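Local structure of PHB depolymerase (Penicillium funiculosum, 2D81) at residues C221-A226 / K311-G316; V30-V35 / A305-V310; P4-N9 / L208-S213. The protein hydrolyses the ester bonds of the biopolyester polyhydroxybutyrate, using a circularly permuted alpha/beta hydrolase fold. All blocks are in the same frame, centred on the assembly; numbering follows the deposited sequence.

Interaction 1: C221-A226 / K311-G316; sequences CSLHVA and KQIVSG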
ATOM      1  N   CYS A 221      10.116  16.371   7.388  1.00  9.04           N
ATOM      2  CA  CYS A 221      10.049  14.921   7.263  1.00  9.58           C
ATOM      3  C   CYS A 221       9.303  14.504   6.003  1.00  8.43           C
ATOM      4  O   CYS A 221       8.593  15.305   5.395  1.00  8.41           O
ATOM      5  CB  CYS A 221       9.382  14.334   8.514  1.00  8.69           C
ATOM      6  SG  CYS A 221      10.519  14.382   9.940  1.00 13.89           S
ATOM      7  N   SER A 222       9.494  13.252   5.600  1.00  9.32           N
ATOM      8  CA  SER A 222       8.727  12.667   4.509  1.00  8.37           C
ATOM      9  C   SER A 222       7.618  11.787   5.071  1.00  8.73           C
ATOM     10  O   SER A 222       7.532  11.589   6.282  1.00  7.50           O
ATOM     11  CB  SER A 222       9.638  11.832   3.607  1.00  9.61           C
ATOM     12  OG  SER A 222      10.303  10.821   4.348  1.00 11.13           O
ATOM     13  N   LEU A 223       6.781  11.253   4.188  1.00  7.07           N
ATOM     14  CA  LEU A 223       5.662  10.419   4.606  1.00  5.80           C
ATOM     15  C   LEU A 223       5.473   9.237   3.660  1.00  5.37           C
ATOM     16  O   LEU A 223       5.302   9.417   2.452  1.00  5.67           O
ATOM     17  CB  LEU A 223       4.375  11.246   4.646  1.00  6.12           C
ATOM     18  CG  LEU A 223       3.067  10.485   4.904  1.00  6.49           C
ATOM     19  CD1 LEU A 223       3.064   9.889   6.304  1.00  6.38           C
ATOM     20  CD2 LEU A 223       1.891  11.439   4.738  1.00  9.34           C
ATOM     21  N   HIS A 224       5.506   8.034   4.219  1.00  7.24           N
ATOM     22  CA  HIS A 224       5.164   6.829   3.472  1.00  5.28           C
ATOM     23  C   HIS A 224       3.934   6.190   4.105  1.00  5.86           C
ATOM     24  O   HIS A 224       3.880   5.992   5.321  1.00  6.78           O
ATOM     25  CB  HIS A 224       6.324   5.830   3.503  1.00  6.57           C
ATOM     26  CG  HIS A 224       6.108   4.622   2.644  1.00  5.88           C
ATOM     27  ND1 HIS A 224       6.178   4.664   1.268  1.00  6.01           N
ATOM     28  CD2 HIS A 224       5.809   3.340   2.965  1.00  5.92           C
ATOM     29  CE1 HIS A 224       5.934   3.462   0.780  1.00  6.59           C
ATOM     30  NE2 HIS A 224       5.706   2.640   1.789  1.00  5.77           N
ATOM     31  N   VAL A 225       2.949   5.875   3.272  1.00  3.81           N
ATOM     32  CA  VAL A 225       1.755   5.173   3.718  1.00  5.30           C
ATOM     33  C   VAL A 225       1.936   3.687   3.424  1.00  5.26           C
ATOM     34  O   VAL A 225       2.175   3.302   2.280  1.00  6.06           O
ATOM     35  CB  VAL A 225       0.506   5.692   2.969  1.00  5.84           C
ATOM     36  CG1 VAL A 225      -0.748   4.990   3.478  1.00  7.12           C
ATOM     37  CG2 VAL A 225       0.385   7.199   3.154  1.00  8.65           C
ATOM     38  N   ALA A 226       1.836   2.860   4.460  1.00  3.91           N
ATOM     39  CA  ALA A 226       2.003   1.417   4.303  1.00  4.93           C
ATOM     40  C   ALA A 226       0.690   0.687   4.581  1.00  5.41           C
ATOM     41  O   ALA A 226       0.105   0.830   5.656  1.00  6.35           O
ATOM     42  CB  ALA A 226       3.095   0.912   5.246  1.00  4.14           C
ATOM     43  N   LYS A 311      -3.401  14.451   3.710  1.00  6.76           N
ATOM     44  CA  LYS A 311      -3.522  15.901   3.597  1.00  9.10           C
ATOM     45  C   LYS A 311      -3.358  16.561   4.963  1.00  9.76           C
ATOM     46  O   LYS A 311      -2.755  17.630   5.078  1.00  8.98           O
ATOM     47  CB  LYS A 311      -4.887  16.276   3.018  1.00 11.71           C
ATOM     48  CG  LYS A 311      -5.175  15.723   1.629  1.00 17.94           C
ATOM     49  CD  LYS A 311      -4.583  16.582   0.527  1.00 20.13           C
ATOM     50  CE  LYS A 311      -5.054  16.100  -0.837  1.00 22.25           C
ATOM     51  NZ  LYS A 311      -4.612  16.985  -1.949  1.00 23.14           N
ATOM     52  N   GLN A 312      -3.903  15.922   5.995  1.00  8.22           N
ATOM     53  CA  GLN A 312      -3.807  16.448   7.353  1.00  8.82           C
ATOM     54  C   GLN A 312      -2.360  16.440   7.833  1.00  8.51           C
ATOM     55  O   GLN A 312      -1.865  17.434   8.365  1.00  8.51           O
ATOM     56  CB  GLN A 312      -4.681  15.620   8.297  1.00  7.62           C
ATOM     57  CG  GLN A 312      -4.519  15.938   9.788  1.00 10.01           C
ATOM     58  CD  GLN A 312      -4.765  17.400  10.124  1.00 10.75           C
ATOM     59  OE1 GLN A 312      -5.359  18.143   9.341  1.00 11.48           O
ATOM     60  NE2 GLN A 312      -4.316  17.816  11.303  1.00 13.97           N
ATOM     61  N   ILE A 313      -1.678  15.318   7.631  1.00  6.22           N
ATOM     62  CA  ILE A 313      -0.298  15.186   8.080  1.00  8.09           C
ATOM     63  C   ILE A 313       0.632  16.200   7.415  1.00  8.33           C
ATOM     64  O   ILE A 313       1.505  16.762   8.071  1.00 10.00           O
ATOM     65  CB  ILE A 313       0.230  13.761   7.822  1.00  4.97           C
ATOM     66  CG1 ILE A 313      -0.495  12.774   8.744  1.00  6.47           C
ATOM     67  CG2 ILE A 313       1.739  13.706   8.043  1.00  7.87           C
ATOM     68  CD1 ILE A 313      -0.250  11.314   8.421  1.00  6.28           C
ATOM     69  N   VAL A 314       0.452  16.439   6.120  1.00  7.48           N
ATOM     70  CA  VAL A 314       1.358  17.341   5.410  1.00  9.33           C
ATOM     71  C   VAL A 314       0.965  18.805   5.579  1.00 10.66           C
ATOM     72  O   VAL A 314       1.693  19.700   5.150  1.00 10.67           O
ATOM     73  CB  VAL A 314       1.421  17.018   3.898  1.00  9.47           C
ATOM     74  CG1 VAL A 314       1.804  15.563   3.697  1.00  8.86           C
ATOM     75  CG2 VAL A 314       0.086  17.323   3.238  1.00 11.18           C
ATOM     76  N   SER A 315      -0.181  19.047   6.208  1.00 10.92           N
ATOM     77  CA  SER A 315      -0.682  20.412   6.368  1.00 10.52           C
ATOM     78  C   SER A 315       0.171  21.212   7.348  1.00 11.06           C
ATOM     79  O   SER A 315      -0.009  22.421   7.498  1.00 10.93           O
ATOM     80  CB  SER A 315      -2.133  20.399   6.857  1.00 10.71           C
ATOM     81  OG  SER A 315      -2.215  20.000   8.214  1.00 10.70           O
ATOM     82  N   GLY A 316       1.101  20.534   8.016  1.00 10.26           N
ATOM     83  CA  GLY A 316       1.977  21.217   8.947  1.00 11.30           C
ATOM     84  C   GLY A 316       3.307  21.626   8.339  1.00 12.27           C
ATOM     85  O   GLY A 316       4.188  22.116   9.046  1.00 12.70           O
TER
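Leu223, on strand 221-227, faces the last turn of helix 301-314, and its closest backbone approach is to Val314, with the two CA atoms 8.2 Å apart. Of residues 221-226, Leu223 alone reaches residues 311-316. Its CG stands anti to the backbone N (chi1 173°), which carries the forked end up to the helix. There CD2 is 4.0 Å from Ile313 CG2, and the second methyl, CD1, comes to 4.2 Å from Ile313 CD1. The two side chains cross at about a right angle, and both leucine methyls lie against the isoleucine. Val314 adds a looser touch, its CG1 lying 4.3 Å from Leu223 CD2. Val8 of the short strand 8-9 packs on all three side chains and completes the cluster. Gln312 O accepts two hydrogen bonds, from Ser315 N and from Ser315 OG, the latter at 2.6 Å and with the donor tilted 20° from the carbonyl plane. The contact between strand and helix is purely aliphatic, so it rests on methyl packing and burial, without directional bonds between the two segments.

Interaction 2: V30-V35 / A305-V310; sequences VAYSDV and AIVGQV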
ATOM      1  N   VAL A  30      -2.054   5.631  -8.762  1.00  6.94           N
ATOM      2  CA  VAL A  30      -2.595   6.039 -10.055  1.00  6.56           C
ATOM      3  C   VAL A  30      -3.645   7.142  -9.916  1.00  6.45           C
ATOM      4  O   VAL A  30      -3.494   8.229 -10.483  1.00  6.84           O
ATOM      5  CB  VAL A  30      -3.216   4.830 -10.800  1.00  4.58           C
ATOM      6  CG1 VAL A  30      -3.930   5.293 -12.063  1.00  6.37           C
ATOM      7  CG2 VAL A  30      -2.123   3.821 -11.142  1.00  6.06           C
ATOM      8  N   ALA A  31      -4.707   6.866  -9.165  1.00  6.82           N
ATOM      9  CA  ALA A  31      -5.832   7.797  -9.073  1.00  6.38           C
ATOM     10  C   ALA A  31      -5.414   9.107  -8.416  1.00  7.08           C
ATOM     11  O   ALA A  31      -5.891  10.182  -8.793  1.00  6.71           O
ATOM     12  CB  ALA A  31      -6.983   7.160  -8.295  1.00  7.89           C
ATOM     13  N   TYR A  32      -4.519   9.011  -7.436  1.00  6.67           N
ATOM     14  CA  TYR A  32      -3.987  10.193  -6.769  1.00  7.01           C
ATOM     15  C   TYR A  32      -2.480  10.334  -6.979  1.00  8.13           C
ATOM     16  O   TYR A  32      -1.740  10.619  -6.040  1.00  7.73           O
ATOM     17  CB  TYR A  32      -4.289  10.145  -5.265  1.00  6.55           C
ATOM     18  CG  TYR A  32      -5.750  10.312  -4.907  1.00  5.51           C
ATOM     19  CD1 TYR A  32      -6.619   9.222  -4.900  1.00  5.78           C
ATOM     20  CD2 TYR A  32      -6.261  11.562  -4.554  1.00  9.46           C
ATOM     21  CE1 TYR A  32      -7.958   9.368  -4.546  1.00  5.68           C
ATOM     22  CE2 TYR A  32      -7.604  11.722  -4.200  1.00  6.86           C
ATOM     23  CZ  TYR A  32      -8.441  10.622  -4.199  1.00  7.97           C
ATOM     24  OH  TYR A  32      -9.761  10.771  -3.859  1.00  7.69           O
ATOM     25  N   SER A  33      -2.028  10.143  -8.214  1.00  8.34           N
ATOM     26  CA  SER A  33      -0.606  10.253  -8.515  1.00  8.42           C
ATOM     27  C   SER A  33      -0.060  11.633  -8.147  1.00  8.60           C
ATOM     28  O   SER A  33       1.138  11.786  -7.920  1.00  9.35           O
ATOM     29  CB  SER A  33      -0.349   9.959  -9.997  1.00  7.78           C
ATOM     30  OG  SER A  33      -1.041  10.862 -10.843  1.00  7.73           O
ATOM     31  N   ASP A  34      -0.941  12.627  -8.075  1.00  8.10           N
ATOM     32  CA  ASP A  34      -0.540  13.975  -7.687  1.00  9.57           C
ATOM     33  C   ASP A  34      -0.230  14.078  -6.194  1.00  8.95           C
ATOM     34  O   ASP A  34       0.620  14.869  -5.780  1.00 10.64           O
ATOM     35  CB  ASP A  34      -1.638  14.982  -8.058  1.00 10.33           C
ATOM     36  CG  ASP A  34      -2.960  14.684  -7.371  1.00 12.99           C
ATOM     37  OD1 ASP A  34      -3.435  13.536  -7.466  1.00 10.34           O
ATOM     38  OD2 ASP A  34      -3.531  15.599  -6.736  1.00 16.68           O
ATOM     39  N   VAL A  35      -0.918  13.274  -5.392  1.00  8.61           N
ATOM     40  CA  VAL A  35      -0.713  13.259  -3.946  1.00  8.37           C
ATOM     41  C   VAL A  35       0.498  12.398  -3.605  1.00  9.22           C
ATOM     42  O   VAL A  35       1.352  12.794  -2.808  1.00  8.09           O
ATOM     43  CB  VAL A  35      -1.950  12.691  -3.215  1.00  7.92           C
ATOM     44  CG1 VAL A  35      -1.677  12.581  -1.719  1.00  9.21           C
ATOM     45  CG2 VAL A  35      -3.153  13.588  -3.463  1.00 10.44           C
ATOM     46  N   ALA A 305     -10.416   8.620   2.197  1.00  7.81           N
ATOM     47  CA  ALA A 305     -10.102   8.645   3.624  1.00  8.14           C
ATOM     48  C   ALA A 305      -8.593   8.665   3.838  1.00  6.99           C
ATOM     49  O   ALA A 305      -8.077   9.461   4.623  1.00  6.56           O
ATOM     50  CB  ALA A 305     -10.710   7.430   4.313  1.00  8.56           C
ATOM     51  N   ILE A 306      -7.889   7.784   3.135  1.00  6.80           N
ATOM     52  CA  ILE A 306      -6.436   7.731   3.219  1.00  7.03           C
ATOM     53  C   ILE A 306      -5.806   9.040   2.751  1.00  6.78           C
ATOM     54  O   ILE A 306      -4.900   9.566   3.396  1.00  7.10           O
ATOM     55  CB  ILE A 306      -5.884   6.552   2.387  1.00  5.58           C
ATOM     56  CG1 ILE A 306      -6.409   5.231   2.969  1.00  8.67           C
ATOM     57  CG2 ILE A 306      -4.352   6.560   2.406  1.00  6.43           C
ATOM     58  CD1 ILE A 306      -6.090   4.006   2.120  1.00  7.41           C
ATOM     59  N   VAL A 307      -6.292   9.573   1.634  1.00  6.36           N
ATOM     60  CA  VAL A 307      -5.796  10.852   1.139  1.00  6.54           C
ATOM     61  C   VAL A 307      -6.087  11.975   2.131  1.00  6.78           C
ATOM     62  O   VAL A 307      -5.287  12.898   2.288  1.00  6.24           O
ATOM     63  CB  VAL A 307      -6.426  11.201  -0.228  1.00  6.17           C
ATOM     64  CG1 VAL A 307      -6.039  12.619  -0.639  1.00  7.59           C
ATOM     65  CG2 VAL A 307      -5.949  10.207  -1.278  1.00  8.41           C
ATOM     66  N   GLY A 308      -7.233  11.891   2.799  1.00  6.70           N
ATOM     67  CA  GLY A 308      -7.583  12.894   3.792  1.00  8.02           C
ATOM     68  C   GLY A 308      -6.631  12.862   4.969  1.00  9.07           C
ATOM     69  O   GLY A 308      -6.251  13.905   5.507  1.00  9.77           O
ATOM     70  N   GLN A 309      -6.249  11.655   5.372  1.00  6.93           N
ATOM     71  CA  GLN A 309      -5.242  11.475   6.406  1.00  7.77           C
ATOM     72  C   GLN A 309      -3.923  12.098   5.971  1.00  6.83           C
ATOM     73  O   GLN A 309      -3.280  12.815   6.735  1.00  7.85           O
ATOM     74  CB  GLN A 309      -5.049   9.982   6.688  1.00  7.86           C
ATOM     75  CG  GLN A 309      -6.246   9.325   7.371  1.00  7.85           C
ATOM     76  CD  GLN A 309      -6.081   7.828   7.514  1.00  6.98           C
ATOM     77  OE1 GLN A 309      -4.964   7.319   7.509  1.00  8.73           O
ATOM     78  NE2 GLN A 309      -7.198   7.113   7.657  1.00  6.81           N
ATOM     79  N   VAL A 310      -3.525  11.826   4.733  1.00  6.89           N
ATOM     80  CA  VAL A 310      -2.277  12.359   4.209  1.00  6.46           C
ATOM     81  C   VAL A 310      -2.300  13.883   4.193  1.00  6.85           C
ATOM     82  O   VAL A 310      -1.338  14.532   4.606  1.00  5.67           O
ATOM     83  CB  VAL A 310      -2.014  11.842   2.780  1.00  6.90           C
ATOM     84  CG1 VAL A 310      -0.863  12.606   2.148  1.00  8.08           C
ATOM     85  CG2 VAL A 310      -1.701  10.356   2.824  1.00  7.42           C
TER
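Tyr32, the first residue to leave the helical path after helix 20-31, packs with Val35 against Val307 and Val310 of helix 301-314, where the turn that follows helix 20-31 meets helix 301-314 beside the central sheet. The centrepiece is a CH-pi contact. Val307 CG2 stands over the middle of the Tyr32 ring, 3.5 Å from the ring centroid and only 8° off the ring normal, so the methyl looks straight down on the face. Its sister CG1 leans toward one side of the ring, 4.0 Å from Tyr32 CE2. That CG1, anti to the backbone N with chi1 173°, also receives Val35 CG2 at 4.2 Å. Three residues further along the helix, Val310 CG1 meets Val35 CG1 at 4.0 Å, and in this way the two methyls of Val35 are shared between successive valines. The ring's far end is tethered too, since the Tyr32 hydroxyl is hydrogen-bonded to Gly299 N, just before the helix starts. With an alanine here, the face beneath Val307 CG2 would be gone and Gly299 N would probably be left without its hydroxyl partner. Val310 also packs on strand 221-227, which ties the contact to the sheet. Helix 20-31 directly follows the position of the probable nucleophilic serine, replaced by alanine in this crystal. Strand 13-18, the tight turn and helix 20-31 are consistent with the nucleophile elbow characteristic of alpha/beta hydrolases, and this contact packs the far end of that helix against helix 301-314.

Interaction 3: P4-N9 / L208-S213; sequences PAFNVN and LYVPQS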
ATOM      1  N   PRO A   4      -2.539  14.376  14.049  1.00 11.95           N
ATOM      2  CA  PRO A   4      -1.743  15.610  14.037  1.00 12.12           C
ATOM      3  C   PRO A   4      -1.294  16.068  12.653  1.00 11.63           C
ATOM      4  O   PRO A   4      -1.180  15.269  11.719  1.00 10.88           O
ATOM      5  CB  PRO A   4      -0.546  15.263  14.927  1.00 13.22           C
ATOM      6  CG  PRO A   4      -1.059  14.158  15.803  1.00 14.06           C
ATOM      7  CD  PRO A   4      -1.846  13.333  14.821  1.00 12.82           C
ATOM      8  N   ALA A   5      -1.038  17.368  12.538  1.00 11.56           N
ATOM      9  CA  ALA A   5      -0.309  17.919  11.407  1.00 11.77           C
ATOM     10  C   ALA A   5       1.176  17.911  11.751  1.00 11.94           C
ATOM     11  O   ALA A   5       1.565  18.270  12.866  1.00 12.15           O
ATOM     12  CB  ALA A   5      -0.773  19.347  11.127  1.00 11.97           C
ATOM     13  N   PHE A   6       2.000  17.490  10.797  1.00 10.80           N
ATOM     14  CA  PHE A   6       3.443  17.461  10.995  1.00 10.19           C
ATOM     15  C   PHE A   6       4.165  18.287   9.938  1.00 10.89           C
ATOM     16  O   PHE A   6       3.570  18.688   8.937  1.00  9.89           O
ATOM     17  CB  PHE A   6       3.957  16.019  10.959  1.00 10.83           C
ATOM     18  CG  PHE A   6       3.536  15.196  12.141  1.00  9.63           C
ATOM     19  CD1 PHE A   6       2.335  14.497  12.130  1.00 12.07           C
ATOM     20  CD2 PHE A   6       4.337  15.137  13.275  1.00 12.13           C
ATOM     21  CE1 PHE A   6       1.938  13.746  13.236  1.00 13.22           C
ATOM     22  CE2 PHE A   6       3.949  14.391  14.386  1.00 11.73           C
ATOM     23  CZ  PHE A   6       2.748  13.695  14.365  1.00 11.72           C
ATOM     24  N   ASN A   7       5.449  18.547  10.165  1.00  9.83           N
ATOM     25  CA  ASN A   7       6.241  19.280   9.193  1.00  9.65           C
ATOM     26  C   ASN A   7       6.721  18.303   8.134  1.00  9.75           C
ATOM     27  O   ASN A   7       7.873  17.859   8.144  1.00  9.89           O
ATOM     28  CB  ASN A   7       7.436  19.962   9.864  1.00  9.50           C
ATOM     29  CG  ASN A   7       8.184  20.879   8.915  1.00 10.49           C
ATOM     30  OD1 ASN A   7       7.759  21.088   7.778  1.00  8.61           O
ATOM     31  ND2 ASN A   7       9.296  21.438   9.379  1.00  6.68           N
ATOM     32  N   VAL A   8       5.814  17.960   7.228  1.00  9.05           N
ATOM     33  CA  VAL A   8       6.106  17.023   6.152  1.00  7.27           C
ATOM     34  C   VAL A   8       5.937  17.726   4.815  1.00  7.54           C
ATOM     35  O   VAL A   8       4.910  18.358   4.563  1.00  8.22           O
ATOM     36  CB  VAL A   8       5.156  15.809   6.204  1.00  7.77           C
ATOM     37  CG1 VAL A   8       5.387  14.913   4.994  1.00  9.19           C
ATOM     38  CG2 VAL A   8       5.381  15.027   7.493  1.00  6.80           C
ATOM     39  N   ASN A   9       6.945  17.621   3.957  1.00  7.65           N
ATOM     40  CA  ASN A   9       6.857  18.227   2.637  1.00 10.19           C
ATOM     41  C   ASN A   9       5.846  17.453   1.795  1.00 10.71           C
ATOM     42  O   ASN A   9       5.957  16.239   1.645  1.00 11.49           O
ATOM     43  CB  ASN A   9       8.216  18.213   1.941  1.00 11.09           C
ATOM     44  CG  ASN A   9       8.281  19.194   0.785  1.00 13.68           C
ATOM     45  OD1 ASN A   9       7.336  19.306   0.005  1.00 14.22           O
ATOM     46  ND2 ASN A   9       9.397  19.906   0.667  1.00 15.65           N
ATOM     47  N   LEU A 208       0.267   5.567  13.198  1.00  7.25           N
ATOM     48  CA  LEU A 208       1.408   6.094  12.460  1.00  7.52           C
ATOM     49  C   LEU A 208       2.658   6.040  13.321  1.00  7.47           C
ATOM     50  O   LEU A 208       2.605   6.308  14.525  1.00  9.32           O
ATOM     51  CB  LEU A 208       1.158   7.542  12.008  1.00  7.49           C
ATOM     52  CG  LEU A 208       0.931   8.628  13.067  1.00  8.69           C
ATOM     53  CD1 LEU A 208       1.228  10.001  12.469  1.00  8.97           C
ATOM     54  CD2 LEU A 208      -0.496   8.561  13.577  1.00  8.82           C
ATOM     55  N   TYR A 209       3.780   5.681  12.705  1.00  6.70           N
ATOM     56  CA  TYR A 209       5.055   5.717  13.401  1.00  6.78           C
ATOM     57  C   TYR A 209       5.740   7.053  13.171  1.00  6.94           C
ATOM     58  O   TYR A 209       5.946   7.464  12.027  1.00  6.70           O
ATOM     59  CB  TYR A 209       5.983   4.598  12.925  1.00  7.14           C
ATOM     60  CG  TYR A 209       7.315   4.660  13.625  1.00  6.80           C
ATOM     61  CD1 TYR A 209       7.410   4.406  14.993  1.00  8.80           C
ATOM     62  CD2 TYR A 209       8.460   5.079  12.952  1.00  7.80           C
ATOM     63  CE1 TYR A 209       8.611   4.576  15.676  1.00  7.98           C
ATOM     64  CE2 TYR A 209       9.671   5.254  13.627  1.00  7.79           C
ATOM     65  CZ  TYR A 209       9.733   5.002  14.991  1.00  9.92           C
ATOM     66  OH  TYR A 209      10.910   5.192  15.674  1.00 11.16           O
ATOM     67  N   VAL A 210       6.094   7.724  14.263  1.00  5.97           N
ATOM     68  CA  VAL A 210       6.731   9.034  14.187  1.00  7.39           C
ATOM     69  C   VAL A 210       8.101   9.009  14.856  1.00  7.59           C
ATOM     70  O   VAL A 210       8.199   8.907  16.080  1.00  7.38           O
ATOM     71  CB  VAL A 210       5.870  10.120  14.882  1.00  8.07           C
ATOM     72  CG1 VAL A 210       6.572  11.472  14.808  1.00  8.63           C
ATOM     73  CG2 VAL A 210       4.499  10.206  14.220  1.00  7.38           C
ATOM     74  N   PRO A 211       9.180   9.091  14.060  1.00  6.80           N
ATOM     75  CA  PRO A 211      10.539   9.082  14.613  1.00  7.28           C
ATOM     76  C   PRO A 211      10.716  10.291  15.525  1.00  8.80           C
ATOM     77  O   PRO A 211      10.000  11.280  15.388  1.00  7.26           O
ATOM     78  CB  PRO A 211      11.421   9.182  13.368  1.00  8.37           C
ATOM     79  CG  PRO A 211      10.584   8.537  12.303  1.00  7.32           C
ATOM     80  CD  PRO A 211       9.215   9.100  12.587  1.00  8.46           C
ATOM     81  N   GLN A 212      11.668  10.218  16.450  1.00  9.24           N
ATOM     82  CA  GLN A 212      11.924  11.340  17.348  1.00 12.36           C
ATOM     83  C   GLN A 212      12.160  12.629  16.564  1.00 11.54           C
ATOM     84  O   GLN A 212      11.691  13.700  16.955  1.00 10.63           O
ATOM     85  CB  GLN A 212      13.136  11.045  18.235  1.00 15.41           C
ATOM     86  CG  GLN A 212      13.501  12.183  19.178  1.00 20.98           C
ATOM     87  CD  GLN A 212      12.352  12.572  20.091  1.00 23.88           C
ATOM     88  OE1 GLN A 212      11.847  11.750  20.856  1.00 26.98           O
ATOM     89  NE2 GLN A 212      11.934  13.833  20.014  1.00 26.63           N
ATOM     90  N   SER A 213      12.879  12.523  15.450  1.00 11.48           N
ATOM     91  CA  SER A 213      13.262  13.699  14.677  1.00 11.67           C
ATOM     92  C   SER A 213      12.061  14.420  14.070  1.00 11.99           C
ATOM     93  O   SER A 213      12.132  15.617  13.796  1.00 12.46           O
ATOM     94  CB  SER A 213      14.237  13.307  13.564  1.00 13.50           C
ATOM     95  OG  SER A 213      13.636  12.386  12.672  1.00 12.42           O
TER
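A ring from the irregular N-terminal segment reaches across to a strand: Phe6 comes from the direction opposite to Leu208 and Val210, although its CA stays 9.6 Å from that of Val210. The far end of the ring does the touching. CE1 is 3.9 Å from Leu208 CD1, while CZ and CE2 each lie 3.9 Å from one methyl of Val210, CG2 and CG1 respectively. Leu208 CD1 and Val210 CG2 approach the ring obliquely. Leu208 takes the less common rotamer with CG between backbone N and carbonyl carbon (chi1 62°), which sends CD1 to the ring. Leu208 and Val210, two apart on strand 205-210, present the same side. That strand runs antiparallel beside strand 256-260 in the mixed sheet of the alpha/beta hydrolase fold, and Ile257 from its neighbour also touches Phe6 and Leu208. Immediately after the phenylalanine, the chain bends through an inverse gamma turn centred on Asn7, with a weak bond from Val8 N to Phe6 O of 2.9 Å. Asn7 itself is fastened by its side chain to Gly217 O and Gln318 N.

How the interactions relate
Interactions 1 and 2 share helix 301-314, with centres about 10 Å apart; Val310 bridges them, its CG2 lying 3.8 Å from Val225 CG2. Interaction 3 sits closer to interaction 1, about 7 Å between centres, and the two are joined by backbone: Cys221 N to Asn7 O at 2.8 Å and Phe6 N to Ile313 O at 2.9 Å, both probable hydrogen bonds. Interactions 2 and 3, about 17 Å apart by centres, do not touch. Together 1 and 3 bring both chain ends onto the same sheet. None of the segments contributes a residue to the trimer pocket; interaction 2 is linked to it through helix 20-31, whose first residue, Ser20, lines that pocket.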